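Local coordinates for protein tRNA delta(2)-isopentenylpyrophosphate transferase (Staphylococcus epidermidis ATCC 12228, PDB 3D3Q) that probably transfers a dimethylallyl group from dimethylallyl diphosphate to the adenine at position 37 of tRNAs that read codons beginning with uridine, at residues 26-31 against 304-308. Residues are numbered along the deposited sequence; the frame is centred on the assembly and turned at random.
Sequences EVAKKF and LDEIT
Leu304 reaches from helix 300-314 to Glu26 and Val27 on helix 20-30. Its CB starts toward that helix, and CG, anti to the backbone N (chi1 180°), carries the branch point straight on. There the methyls part: CD1 packs on Val27, 3.7 Å from its CG2, while CD2 meets the aliphatic base of Glu26, 3.9 Å from CB. A forked leucine suits this place because its two methyls can touch two neighbouring residues at once. The side chains of beta-branched Val27 and Ile307 cross at about a right angle, CD1 of Ile307 lying 4.0 Å from CG2 of Val27.

At the more exposed border Lys30, extended throughout, runs its apolar CD and CE past Thr308 and still places its amine to give a hydrogen bond from NZ to OG1 (3.2 Å). A threonine hydroxyl can accept that N-H while its oxygen sits at the edge of the flat Phe31 ring, 3.6 Å from CZ. Asp305 OD1 stands 4.0 Å from Lys30 NZ, beyond a salt bridge but probably attracted.

Segments 26-30 and 304-308 cross at -49°, their axes 10.7 Å apart at the closest, joining the helix that begins at the end of the P-loop, whose residues are predicted to bind ATP, to the one after edge strand 291-294. Van der Waals packing of aliphatic groups probably contributes most, bordered by the one hydrogen bond between the two segments.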
ATOM      1  N   GLU A  26      -9.753   8.980  11.048  1.00 36.42           N
ATOM      2  CA  GLU A  26      -9.485   9.305  12.456  1.00 38.00           C
ATOM      3  C   GLU A  26      -8.350  10.324  12.584  1.00 37.34           C
ATOM      4  O   GLU A  26      -8.408  11.222  13.425  1.00 37.59           O
ATOM      5  CB  GLU A  26      -9.147   8.030  13.247  1.00 39.45           C
ATOM      6  CG  GLU A  26     -10.349   7.091  13.435  1.00 44.45           C
ATOM      7  CD  GLU A  26     -11.496   7.716  14.246  1.00 47.76           C
ATOM      8  OE1 GLU A  26     -11.363   7.844  15.493  1.00 48.13           O
ATOM      9  OE2 GLU A  26     -12.532   8.093  13.630  1.00 48.16           O
ATOM     10  N   VAL A  27      -7.324  10.174  11.748  1.00 36.34           N
ATOM     11  CA  VAL A  27      -6.191  11.091  11.745  1.00 34.75           C
ATOM     12  C   VAL A  27      -6.660  12.425  11.177  1.00 35.06           C
ATOM     13  O   VAL A  27      -6.272  13.486  11.647  1.00 34.96           O
ATOM     14  CB  VAL A  27      -5.058  10.560  10.871  1.00 31.86           C
ATOM     15  CG1 VAL A  27      -3.963  11.584  10.763  1.00 29.36           C
ATOM     16  CG2 VAL A  27      -4.536   9.279  11.452  1.00 31.53           C
ATOM     17  N   ALA A  28      -7.512  12.350  10.163  1.00 35.66           N
ATOM     18  CA  ALA A  28      -8.043  13.530   9.522  1.00 36.34           C
ATOM     19  C   ALA A  28      -8.898  14.325  10.490  1.00 38.34           C
ATOM     20  O   ALA A  28      -8.947  15.556  10.428  1.00 39.44           O
ATOM     21  CB  ALA A  28      -8.857  13.140   8.315  1.00 36.23           C
ATOM     22  N   LYS A  29      -9.578  13.629  11.393  1.00 39.77           N
ATOM     23  CA  LYS A  29     -10.422  14.305  12.365  1.00 40.39           C
ATOM     24  C   LYS A  29      -9.644  14.862  13.544  1.00 40.52           C
ATOM     25  O   LYS A  29     -10.100  15.802  14.175  1.00 41.59           O
ATOM     26  CB  LYS A  29     -11.508  13.365  12.891  1.00 40.53           C
ATOM     27  CG  LYS A  29     -12.618  13.065  11.900  1.00 41.23           C
ATOM     28  CD  LYS A  29     -13.869  12.549  12.621  1.00 44.42           C
ATOM     29  CE  LYS A  29     -13.593  11.276  13.444  1.00 44.59           C
ATOM     30  NZ  LYS A  29     -14.792  10.793  14.204  1.00 43.59           N
ATOM     31  N   LYS A  30      -8.482  14.294  13.850  1.00 40.21           N
ATOM     32  CA  LYS A  30      -7.712  14.790  14.977  1.00 41.59           C
ATOM     33  C   LYS A  30      -6.748  15.899  14.553  1.00 43.51           C
ATOM     34  O   LYS A  30      -6.267  16.649  15.397  1.00 43.62           O
ATOM     35  CB  LYS A  30      -6.950  13.638  15.649  1.00 42.72           C
ATOM     36  CG  LYS A  30      -6.354  13.957  17.016  1.00 43.38           C
ATOM     37  CD  LYS A  30      -5.611  12.750  17.570  1.00 45.84           C
ATOM     38  CE  LYS A  30      -5.183  12.952  19.019  1.00 47.92           C
ATOM     39  NZ  LYS A  30      -4.614  11.693  19.600  1.00 50.92           N
ATOM     40  N   PHE A  31      -6.477  16.013  13.252  1.00 44.17           N
ATOM     41  CA  PHE A  31      -5.568  17.038  12.731  1.00 44.51           C
ATOM     42  C   PHE A  31      -6.185  17.757  11.554  1.00 45.33           C
ATOM     43  O   PHE A  31      -5.483  18.148  10.622  1.00 45.02           O
ATOM     44  CB  PHE A  31      -4.255  16.403  12.303  1.00 44.39           C
ATOM     45  CG  PHE A  31      -3.557  15.699  13.411  1.00 45.82           C
ATOM     46  CD1 PHE A  31      -2.752  16.402  14.298  1.00 47.34           C
ATOM     47  CD2 PHE A  31      -3.756  14.339  13.616  1.00 46.46           C
ATOM     48  CE1 PHE A  31      -2.152  15.757  15.384  1.00 48.67           C
ATOM     49  CE2 PHE A  31      -3.164  13.681  14.696  1.00 47.96           C
ATOM     50  CZ  PHE A  31      -2.360  14.388  15.585  1.00 48.48           C
ATOM     51  N   LEU A 304      -3.936   5.205  16.050  1.00 52.23           N
ATOM     52  CA  LEU A 304      -4.075   6.655  16.026  1.00 51.04           C
ATOM     53  C   LEU A 304      -3.162   7.307  17.047  1.00 51.98           C
ATOM     54  O   LEU A 304      -2.830   8.478  16.920  1.00 53.52           O
ATOM     55  CB  LEU A 304      -5.526   7.072  16.284  1.00 49.65           C
ATOM     56  CG  LEU A 304      -5.860   8.568  16.307  1.00 47.72           C
ATOM     57  CD1 LEU A 304      -5.494   9.217  14.994  1.00 46.43           C
ATOM     58  CD2 LEU A 304      -7.336   8.742  16.576  1.00 46.76           C
ATOM     59  N   ASP A 305      -2.752   6.559  18.061  1.00 53.53           N
ATOM     60  CA  ASP A 305      -1.863   7.119  19.066  1.00 54.88           C
ATOM     61  C   ASP A 305      -0.428   6.999  18.646  1.00 54.61           C
ATOM     62  O   ASP A 305       0.388   7.847  18.983  1.00 55.30           O
ATOM     63  CB  ASP A 305      -2.060   6.437  20.411  1.00 56.92           C
ATOM     64  CG  ASP A 305      -3.315   6.905  21.096  1.00 60.74           C
ATOM     65  OD1 ASP A 305      -3.516   8.147  21.159  1.00 62.71           O
ATOM     66  OD2 ASP A 305      -4.097   6.050  21.579  1.00 61.25           O
ATOM     67  N   GLU A 306      -0.115   5.929  17.929  1.00 55.22           N
ATOM     68  CA  GLU A 306       1.238   5.721  17.442  1.00 55.87           C
ATOM     69  C   GLU A 306       1.568   6.865  16.496  1.00 55.93           C
ATOM     70  O   GLU A 306       2.669   7.415  16.526  1.00 56.27           O
ATOM     71  CB  GLU A 306       1.328   4.397  16.697  1.00 57.59           C
ATOM     72  CG  GLU A 306       2.064   3.313  17.457  1.00 61.17           C
ATOM     73  CD  GLU A 306       3.542   3.591  17.556  1.00 62.73           C
ATOM     74  OE1 GLU A 306       4.176   3.761  16.485  1.00 63.01           O
ATOM     75  OE2 GLU A 306       4.062   3.636  18.698  1.00 64.03           O
ATOM     76  N   ILE A 307       0.595   7.216  15.659  1.00 55.01           N
ATOM     77  CA  ILE A 307       0.742   8.289  14.686  1.00 54.51           C
ATOM     78  C   ILE A 307       0.758   9.647  15.372  1.00 54.74           C
ATOM     79  O   ILE A 307       1.449  10.564  14.935  1.00 53.61           O
ATOM     80  CB  ILE A 307      -0.419   8.260  13.649  1.00 53.45           C
ATOM     81  CG1 ILE A 307      -0.329   6.990  12.810  1.00 53.10           C
ATOM     82  CG2 ILE A 307      -0.352   9.471  12.730  1.00 53.14           C
ATOM     83  CD1 ILE A 307      -1.450   6.835  11.831  1.00 51.89           C
ATOM     84  N   THR A 308       0.001   9.771  16.455  1.00 55.72           N
ATOM     85  CA  THR A 308      -0.081  11.031  17.173  1.00 57.22           C
ATOM     86  C   THR A 308       1.257  11.337  17.836  1.00 57.78           C
ATOM     87  O   THR A 308       1.641  12.493  17.978  1.00 58.79           O
ATOM     88  CB  THR A 308      -1.239  10.990  18.207  1.00 57.17           C
ATOM     89  OG1 THR A 308      -1.746  12.314  18.408  1.00 57.44           O
ATOM     90  CG2 THR A 308      -0.770  10.421  19.527  1.00 58.77           C
TER